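Long-range contacts in caprin-1 (Homo sapiens, PDB 4WBE), which binds mRNAs, regulating their transport, translation or stability, and is essential for the formation of cytoplasmic stress granules: residues Glu20-Val24 and Val109-Phe115; Phe58-Pro64 and Ala79-Leu83. One frame throughout, in Å; residues are numbered along the deposited sequence.

Contact 1: residues Glu20-Val24 and Val109-Phe115; sequences ELQYV and VFQSNYF
Val24, near the end of helix 2-27, divides its two methyls among Val109, Phe110 and Phe115. From CB, which points at the opposite segment, the side chain forks. With chi1 at 170°, CG1 lies beside the carbonyl carbon and CG2 beside the backbone N, which sends the methyls to different partners. CG1 meets Val109 CG1 at 3.8 Å and Phe115 CE2 at the same distance. The other branch, CG2, sits 3.8 Å from Phe110 CE1, approaching that ring at its edge and near its plane. The same methyl stands over one face of Phe115, 4.3 Å from the ring centroid and 26° off its normal, a CH-pi contact. One turn earlier, Glu20 presents its CB to Phe110 CZ at 3.8 Å; its carboxylate turns almost perpendicular to the ring and forms a salt bridge with Lys16. Tyr23 adds CE2 against Phe115 CD1, while one water bridges its OH and Phe115 O, an oxygen that also accepts from Arg66 NH2 of the second subunit. Phe115 follows a turn in which Ser112 OG accepts from Tyr114 N, an ST turn. Leu72 of the second subunit packs on both Val24 and Phe110 in this dimerization domain. With no direct hydrogen bond between the segments, the end of helix 99-111 and the following 3-10 segment are attached to helix 2-27 mainly by apolar packing, supplemented by the water bridge.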
ATOM      1  N   GLU A  20      -3.613   3.718   5.389  1.00 12.81           N
ATOM      2  CA  GLU A  20      -3.427   4.509   6.609  1.00 11.60           C
ATOM      3  C   GLU A  20      -2.104   4.177   7.287  1.00 13.10           C
ATOM      4  O   GLU A  20      -1.340   5.069   7.668  1.00 12.77           O
ATOM      5  CB  GLU A  20      -4.586   4.244   7.574  1.00 12.74           C
ATOM      6  CG  GLU A  20      -5.930   4.773   7.104  1.00 17.08           C
ATOM      7  CD  GLU A  20      -7.098   4.079   7.788  1.00 18.50           C
ATOM      8  OE1 GLU A  20      -6.869   3.204   8.651  1.00 17.44           O
ATOM      9  OE2 GLU A  20      -8.252   4.434   7.491  1.00 18.08           O
ATOM     10  N   LEU A  21      -1.847   2.883   7.442  1.00 13.29           N
ATOM     11  CA  LEU A  21      -0.615   2.419   8.060  1.00 13.82           C
ATOM     12  C   LEU A  21       0.626   2.889   7.300  1.00 12.57           C
ATOM     13  O   LEU A  21       1.604   3.329   7.905  1.00 14.16           O
ATOM     14  CB  LEU A  21      -0.620   0.894   8.145  1.00 15.58           C
ATOM     15  CG  LEU A  21       0.698   0.305   8.652  1.00 14.71           C
ATOM     16  CD1 LEU A  21       0.956   0.747  10.084  1.00 16.53           C
ATOM     17  CD2 LEU A  21       0.650  -1.212   8.557  1.00 14.80           C
ATOM     18  N   GLN A  22       0.584   2.791   5.976  1.00 11.37           N
ATOM     19  CA  GLN A  22       1.700   3.224   5.146  1.00 13.12           C
ATOM     20  C   GLN A  22       1.949   4.714   5.318  1.00 10.48           C
ATOM     21  O   GLN A  22       3.095   5.161   5.398  1.00 13.66           O
ATOM     22  CB  GLN A  22       1.425   2.896   3.676  1.00 12.08           C
ATOM     23  CG  GLN A  22       1.481   1.402   3.376  1.00  9.42           C
ATOM     24  CD  GLN A  22       1.091   1.078   1.958  1.00 17.07           C
ATOM     25  OE1 GLN A  22       0.204   1.712   1.387  1.00 14.36           O
ATOM     26  NE2 GLN A  22       1.782   0.114   1.359  1.00 10.51           N
ATOM     27  N   TYR A  23       0.868   5.481   5.355  1.00 15.94           N
ATOM     28  CA  TYR A  23       0.977   6.909   5.600  1.00 18.40           C
ATOM     29  C   TYR A  23       1.671   7.182   6.934  1.00 20.26           C
ATOM     30  O   TYR A  23       2.625   7.967   7.005  1.00 20.28           O
ATOM     31  CB  TYR A  23      -0.402   7.578   5.558  1.00 18.58           C
ATOM     32  CG  TYR A  23      -0.337   9.049   5.888  1.00 20.80           C
ATOM     33  CD1 TYR A  23       0.003   9.980   4.918  1.00 23.32           C
ATOM     34  CD2 TYR A  23      -0.614   9.507   7.168  1.00 19.88           C
ATOM     35  CE1 TYR A  23       0.075  11.331   5.217  1.00 25.67           C
ATOM     36  CE2 TYR A  23      -0.549  10.848   7.475  1.00 24.65           C
ATOM     37  CZ  TYR A  23      -0.205  11.755   6.498  1.00 27.60           C
ATOM     38  OH  TYR A  23      -0.141  13.094   6.810  1.00 32.40           O
ATOM     39  N   VAL A  24       1.174   6.545   7.992  1.00 16.87           N
ATOM     40  CA  VAL A  24       1.749   6.712   9.326  1.00 16.66           C
ATOM     41  C   VAL A  24       3.217   6.283   9.380  1.00 19.41           C
ATOM     42  O   VAL A  24       4.057   7.016   9.901  1.00 21.31           O
ATOM     43  CB  VAL A  24       0.923   5.963  10.399  1.00 19.69           C
ATOM     44  CG1 VAL A  24       1.654   5.948  11.732  1.00 21.84           C
ATOM     45  CG2 VAL A  24      -0.458   6.601  10.538  1.00 20.74           C
ATOM     46  N   VAL A 109      -1.741   4.559  17.985  1.00 21.69           N
ATOM     47  CA  VAL A 109      -1.314   5.663  17.125  1.00 16.10           C
ATOM     48  C   VAL A 109      -2.485   6.217  16.304  1.00 15.88           C
ATOM     49  O   VAL A 109      -2.728   7.429  16.310  1.00 17.86           O
ATOM     50  CB  VAL A 109      -0.167   5.244  16.182  1.00 15.65           C
ATOM     51  CG1 VAL A 109       0.167   6.375  15.222  1.00 13.14           C
ATOM     52  CG2 VAL A 109       1.065   4.868  16.981  1.00 19.78           C
ATOM     53  N   PHE A 110      -3.211   5.329  15.623  1.00 15.96           N
ATOM     54  CA  PHE A 110      -4.413   5.709  14.885  1.00 13.48           C
ATOM     55  C   PHE A 110      -5.395   6.477  15.768  1.00 20.09           C
ATOM     56  O   PHE A 110      -5.912   7.528  15.383  1.00 21.21           O
ATOM     57  CB  PHE A 110      -5.141   4.458  14.373  1.00 14.77           C
ATOM     58  CG  PHE A 110      -4.529   3.834  13.145  1.00 15.88           C
ATOM     59  CD1 PHE A 110      -3.548   4.495  12.424  1.00 14.41           C
ATOM     60  CD2 PHE A 110      -4.953   2.585  12.707  1.00 13.93           C
ATOM     61  CE1 PHE A 110      -2.991   3.919  11.275  1.00 16.75           C
ATOM     62  CE2 PHE A 110      -4.403   2.002  11.558  1.00 14.39           C
ATOM     63  CZ  PHE A 110      -3.423   2.672  10.845  1.00 15.70           C
ATOM     64  N   GLN A 111      -5.651   5.933  16.952  1.00 14.75           N
ATOM     65  CA  GLN A 111      -6.711   6.431  17.819  1.00 20.76           C
ATOM     66  C   GLN A 111      -6.306   7.674  18.612  1.00 26.83           C
ATOM     67  O   GLN A 111      -7.134   8.312  19.252  1.00 29.99           O
ATOM     68  CB  GLN A 111      -7.238   5.301  18.715  1.00 22.51           C
ATOM     69  CG  GLN A 111      -8.006   4.233  17.907  1.00 20.94           C
ATOM     70  CD  GLN A 111      -8.356   2.989  18.708  1.00 23.45           C
ATOM     71  OE1 GLN A 111      -8.440   3.025  19.932  1.00 31.97           O
ATOM     72  NE2 GLN A 111      -8.547   1.874  18.013  1.00 22.17           N
ATOM     73  N   SER A 112      -5.026   8.017  18.570  1.00 22.31           N
ATOM     74  CA  SER A 112      -4.550   9.217  19.242  1.00 27.58           C
ATOM     75  C   SER A 112      -5.066  10.453  18.517  1.00 31.13           C
ATOM     76  O   SER A 112      -5.138  11.540  19.091  1.00 31.65           O
ATOM     77  CB  SER A 112      -3.026   9.237  19.239  1.00 23.25           C
ATOM     78  OG  SER A 112      -2.547   9.639  17.973  1.00 23.53           O
ATOM     79  N   ASN A 113      -5.402  10.262  17.243  1.00 25.61           N
ATOM     80  CA  ASN A 113      -5.832  11.328  16.341  1.00 22.44           C
ATOM     81  C   ASN A 113      -4.778  12.393  16.039  1.00 23.94           C
ATOM     82  O   ASN A 113      -5.103  13.466  15.534  1.00 25.40           O
ATOM     83  CB  ASN A 113      -7.163  11.934  16.782  1.00 34.77           C
ATOM     84  CG  ASN A 113      -8.264  10.902  16.827  1.00 33.54           C
ATOM     85  OD1 ASN A 113      -8.287   9.958  16.018  1.00 27.85           O
ATOM     86  ND2 ASN A 113      -9.180  11.066  17.762  1.00 32.76           N
ATOM     87  N   TYR A 114      -3.522  12.089  16.356  1.00 24.98           N
ATOM     88  CA  TYR A 114      -2.412  12.977  16.018  1.00 24.98           C
ATOM     89  C   TYR A 114      -2.414  13.269  14.522  1.00 26.70           C
ATOM     90  O   TYR A 114      -2.234  14.413  14.093  1.00 25.05           O
ATOM     91  CB  TYR A 114      -1.075  12.339  16.420  1.00 25.01           C
ATOM     92  CG  TYR A 114       0.139  13.135  15.988  1.00 25.18           C
ATOM     93  CD1 TYR A 114       0.596  14.203  16.753  1.00 31.44           C
ATOM     94  CD2 TYR A 114       0.839  12.808  14.834  1.00 19.94           C
ATOM     95  CE1 TYR A 114       1.702  14.940  16.370  1.00 32.13           C
ATOM     96  CE2 TYR A 114       1.954  13.540  14.440  1.00 25.31           C
ATOM     97  CZ  TYR A 114       2.383  14.603  15.217  1.00 30.64           C
ATOM     98  OH  TYR A 114       3.485  15.331  14.831  1.00 31.20           O
ATOM     99  N   PHE A 115      -2.649  12.223  13.733  1.00 24.55           N
ATOM    100  CA  PHE A 115      -2.571  12.317  12.283  1.00 23.68           C
ATOM    101  C   PHE A 115      -3.851  12.827  11.617  1.00 27.29           C
ATOM    102  O   PHE A 115      -3.953  12.832  10.389  1.00 31.91           O
ATOM    103  CB  PHE A 115      -2.113  10.984  11.677  1.00 20.04           C
ATOM    104  CG  PHE A 115      -0.688  10.643  12.000  1.00 17.67           C
ATOM    105  CD1 PHE A 115       0.357  11.309  11.368  1.00 19.09           C
ATOM    106  CD2 PHE A 115      -0.387   9.660  12.931  1.00 16.65           C
ATOM    107  CE1 PHE A 115       1.677  11.006  11.666  1.00 15.60           C
ATOM    108  CE2 PHE A 115       0.929   9.346  13.235  1.00 16.48           C
ATOM    109  CZ  PHE A 115       1.965  10.018  12.600  1.00 17.59           C
TER
HETATM  110  O   HOH W   1      -2.041  13.825   8.552  1.00 31.10           O

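Contact 2: residues Phe58-Pro64 and Ala79-Leu83; sequences FYKLVDP and ASIHL
Leu61 and Val62 pack against Ala79, His82 and Leu83 in the mainly helical Caprin-1 dimerization domain, where segments 58-62 and 79-83 of helices 49-62 and 77-88 approach to 9.2 Å between axes, with 131° between their N-to-C directions. Apolar packing joins the deeper side: Val62 CG1, anti to its own carbonyl carbon (chi1 -62°), reaches between two residues, 3.6 Å from His82 CB and 3.7 Å from Leu83 CG. Leu25 of helix 2-27 also packs on Val62, and Leu19 of the second subunit on Leu83. The aromatic contacts are of two kinds. Leu61 lays CB over one face of the His82 imidazole, 4.1 Å from the ring centroid, as a CH-pi contact, with CD1 above the ring nearer its rim; His82 ND1 is hydrogen-bonded to Tyr99 OH, which probably helps fix the ring's rotation. Phe58 instead offers an edge, its CZ standing 3.6 Å from His82 O, close to the ring plane, so that the C-H rim faces the carbonyl oxygen. Contacts with backbone carbonyls make up the last group, at the end of helix 49-62, where Val62 and Ala79 bring their CA atoms within 4.3 Å. The single methyl of Ala79 is consistent with this closeness: its CB lies 3.5 Å from Leu61 O and also touches Val62 O, while Ala79 CA makes a C-H...O contact with Leu61 O at 3.6 Å.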
ATOM      1  N   PHE A  58       9.463  -2.972  11.826  1.00 27.07           N
ATOM      2  CA  PHE A  58       8.347  -3.446  11.019  1.00 21.69           C
ATOM      3  C   PHE A  58       8.313  -2.727   9.676  1.00 22.21           C
ATOM      4  O   PHE A  58       8.007  -3.338   8.642  1.00 20.79           O
ATOM      5  CB  PHE A  58       7.015  -3.253  11.744  1.00 20.89           C
ATOM      6  CG  PHE A  58       5.852  -3.922  11.056  1.00 17.27           C
ATOM      7  CD1 PHE A  58       5.678  -5.296  11.138  1.00 19.75           C
ATOM      8  CD2 PHE A  58       4.943  -3.175  10.318  1.00 17.90           C
ATOM      9  CE1 PHE A  58       4.610  -5.921  10.504  1.00 18.42           C
ATOM     10  CE2 PHE A  58       3.870  -3.791   9.680  1.00 16.14           C
ATOM     11  CZ  PHE A  58       3.704  -5.162   9.771  1.00 17.38           C
ATOM     12  N   TYR A  59       8.628  -1.432   9.705  1.00 23.40           N
ATOM     13  CA  TYR A  59       8.674  -0.617   8.498  1.00 20.72           C
ATOM     14  C   TYR A  59       9.583  -1.233   7.440  1.00 22.53           C
ATOM     15  O   TYR A  59       9.230  -1.285   6.265  1.00 19.59           O
ATOM     16  CB  TYR A  59       9.211   0.776   8.839  1.00 22.73           C
ATOM     17  CG  TYR A  59       9.365   1.684   7.636  1.00 26.58           C
ATOM     18  CD1 TYR A  59       8.287   1.987   6.816  1.00 21.83           C
ATOM     19  CD2 TYR A  59      10.620   2.178   7.283  1.00 30.54           C
ATOM     20  CE1 TYR A  59       8.441   2.811   5.704  1.00 23.19           C
ATOM     21  CE2 TYR A  59      10.790   2.989   6.172  1.00 29.70           C
ATOM     22  CZ  TYR A  59       9.696   3.301   5.385  1.00 29.32           C
ATOM     23  OH  TYR A  59       9.866   4.107   4.282  1.00 29.74           O
ATOM     24  N   LYS A  60      10.749  -1.708   7.872  1.00 17.81           N
ATOM     25  CA  LYS A  60      11.709  -2.350   6.980  1.00 24.27           C
ATOM     26  C   LYS A  60      11.126  -3.609   6.329  1.00 23.83           C
ATOM     27  O   LYS A  60      11.420  -3.916   5.177  1.00 20.36           O
ATOM     28  CB  LYS A  60      13.005  -2.678   7.740  1.00 25.75           C
ATOM     29  CG  LYS A  60      13.649  -1.464   8.389  1.00 30.62           C
ATOM     30  CD  LYS A  60      15.125  -1.703   8.727  1.00 32.67           C
ATOM     31  CE  LYS A  60      15.293  -2.772   9.787  1.00 33.56           C
ATOM     32  NZ  LYS A  60      16.644  -2.746  10.412  1.00 36.64           N
ATOM     33  N   LEU A  61      10.304  -4.335   7.081  1.00 20.96           N
ATOM     34  CA  LEU A  61       9.716  -5.584   6.602  1.00 20.94           C
ATOM     35  C   LEU A  61       8.622  -5.386   5.565  1.00 20.77           C
ATOM     36  O   LEU A  61       8.470  -6.198   4.653  1.00 19.86           O
ATOM     37  CB  LEU A  61       9.155  -6.377   7.778  1.00 20.81           C
ATOM     38  CG  LEU A  61      10.193  -6.765   8.834  1.00 23.75           C
ATOM     39  CD1 LEU A  61       9.532  -7.578   9.925  1.00 27.19           C
ATOM     40  CD2 LEU A  61      11.344  -7.543   8.187  1.00 24.81           C
ATOM     41  N   VAL A  62       7.847  -4.319   5.704  1.00 20.72           N
ATOM     42  CA  VAL A  62       6.721  -4.119   4.805  1.00 14.96           C
ATOM     43  C   VAL A  62       7.014  -3.124   3.691  1.00 17.04           C
ATOM     44  O   VAL A  62       6.261  -3.043   2.719  1.00 17.29           O
ATOM     45  CB  VAL A  62       5.425  -3.755   5.563  1.00 15.23           C
ATOM     46  CG1 VAL A  62       5.042  -4.888   6.487  1.00 15.17           C
ATOM     47  CG2 VAL A  62       5.601  -2.461   6.347  1.00 15.79           C
ATOM     48  N   ASP A  63       8.115  -2.394   3.816  1.00 20.60           N
ATOM     49  CA  ASP A  63       8.546  -1.502   2.742  1.00 20.75           C
ATOM     50  C   ASP A  63      10.004  -1.796   2.390  1.00 23.67           C
ATOM     51  O   ASP A  63      10.877  -0.951   2.565  1.00 22.71           O
ATOM     52  CB  ASP A  63       8.366  -0.041   3.185  1.00 25.29           C
ATOM     53  CG  ASP A  63       8.562   0.944   2.055  1.00 26.80           C
ATOM     54  OD1 ASP A  63       8.388   0.553   0.882  1.00 26.84           O
ATOM     55  OD2 ASP A  63       8.835   2.124   2.342  1.00 29.77           O
ATOM     56  N   PRO A  64      10.269  -3.002   1.857  1.00 21.44           N
ATOM     57  CA  PRO A  64      11.668  -3.380   1.630  1.00 19.29           C
ATOM     58  C   PRO A  64      12.308  -2.611   0.487  1.00 19.45           C
ATOM     59  O   PRO A  64      11.630  -2.241  -0.475  1.00 18.27           O
ATOM     60  CB  PRO A  64      11.575  -4.874   1.277  1.00 19.96           C
ATOM     61  CG  PRO A  64      10.193  -5.053   0.713  1.00 16.26           C
ATOM     62  CD  PRO A  64       9.331  -4.078   1.481  1.00 19.20           C
ATOM     63  N   ALA A  79       6.446  -9.156   2.552  1.00 14.89           N
ATOM     64  CA  ALA A  79       5.793  -7.939   3.025  1.00 13.86           C
ATOM     65  C   ALA A  79       4.279  -8.097   3.088  1.00 12.71           C
ATOM     66  O   ALA A  79       3.638  -7.613   4.026  1.00 14.76           O
ATOM     67  CB  ALA A  79       6.168  -6.745   2.142  1.00 15.51           C
ATOM     68  N   SER A  80       3.707  -8.731   2.066  1.00 13.83           N
ATOM     69  CA  SER A  80       2.260  -8.945   2.011  1.00 14.62           C
ATOM     70  C   SER A  80       1.777  -9.770   3.202  1.00 14.62           C
ATOM     71  O   SER A  80       0.716  -9.501   3.777  1.00 14.69           O
ATOM     72  CB  SER A  80       1.839  -9.593   0.681  1.00 17.69           C
ATOM     73  OG  SER A  80       2.288 -10.930   0.567  1.00 16.82           O
ATOM     74  N   ILE A  81       2.557 -10.785   3.559  1.00 18.13           N
ATOM     75  CA  ILE A  81       2.243 -11.640   4.698  1.00 20.56           C
ATOM     76  C   ILE A  81       2.400 -10.904   6.039  1.00 18.66           C
ATOM     77  O   ILE A  81       1.564 -11.047   6.928  1.00 17.93           O
ATOM     78  CB  ILE A  81       3.086 -12.936   4.658  1.00 21.14           C
ATOM     79  CG1 ILE A  81       2.765 -13.728   3.385  1.00 24.67           C
ATOM     80  CG2 ILE A  81       2.837 -13.793   5.891  1.00 23.74           C
ATOM     81  CD1 ILE A  81       3.727 -14.872   3.106  1.00 28.02           C
ATOM     82  N   HIS A  82       3.469 -10.122   6.174  1.00 15.46           N
ATOM     83  CA  HIS A  82       3.671  -9.280   7.351  1.00 16.95           C
ATOM     84  C   HIS A  82       2.491  -8.328   7.565  1.00 13.60           C
ATOM     85  O   HIS A  82       1.996  -8.181   8.680  1.00 14.04           O
ATOM     86  CB  HIS A  82       4.945  -8.455   7.199  1.00 19.21           C
ATOM     87  CG  HIS A  82       6.203  -9.255   7.312  1.00 22.88           C
ATOM     88  ND1 HIS A  82       6.438 -10.133   8.351  1.00 21.66           N
ATOM     89  CD2 HIS A  82       7.298  -9.314   6.517  1.00 20.91           C
ATOM     90  CE1 HIS A  82       7.621 -10.696   8.186  1.00 23.41           C
ATOM     91  NE2 HIS A  82       8.164 -10.215   7.086  1.00 21.83           N
ATOM     92  N   LEU A  83       2.054  -7.680   6.489  1.00 11.65           N
ATOM     93  CA  LEU A  83       0.923  -6.766   6.557  1.00 15.87           C
ATOM     94  C   LEU A  83      -0.351  -7.489   6.971  1.00 16.23           C
ATOM     95  O   LEU A  83      -1.098  -7.011   7.826  1.00 14.79           O
ATOM     96  CB  LEU A  83       0.708  -6.096   5.200  1.00 13.09           C
ATOM     97  CG  LEU A  83       1.667  -4.954   4.873  1.00 17.63           C
ATOM     98  CD1 LEU A  83       1.441  -4.465   3.455  1.00 14.16           C
ATOM     99  CD2 LEU A  83       1.493  -3.822   5.871  1.00 16.15           C
TER

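Contact 2 is nested along the chain within the loop that contact 1 closes, and their centres, about 17 Å apart, lie on opposite sides of the chain's centre. They nevertheless touch: Leu21 CD2 of helix 2-27 packs 3.8 Å from Leu83 CD2 and also meets Phe58, making that helix common ground for both. Contact 1 is the more buried and joins distant parts of the sequence through valine methyls and phenylalanine rings; contact 2, partly buried, joins nearer helices and adds an imidazole and backbone carbonyls to its packing. The second subunit packs on both and is also hydrogen-bonded to residues of contact 1, consistent with a dimerization domain.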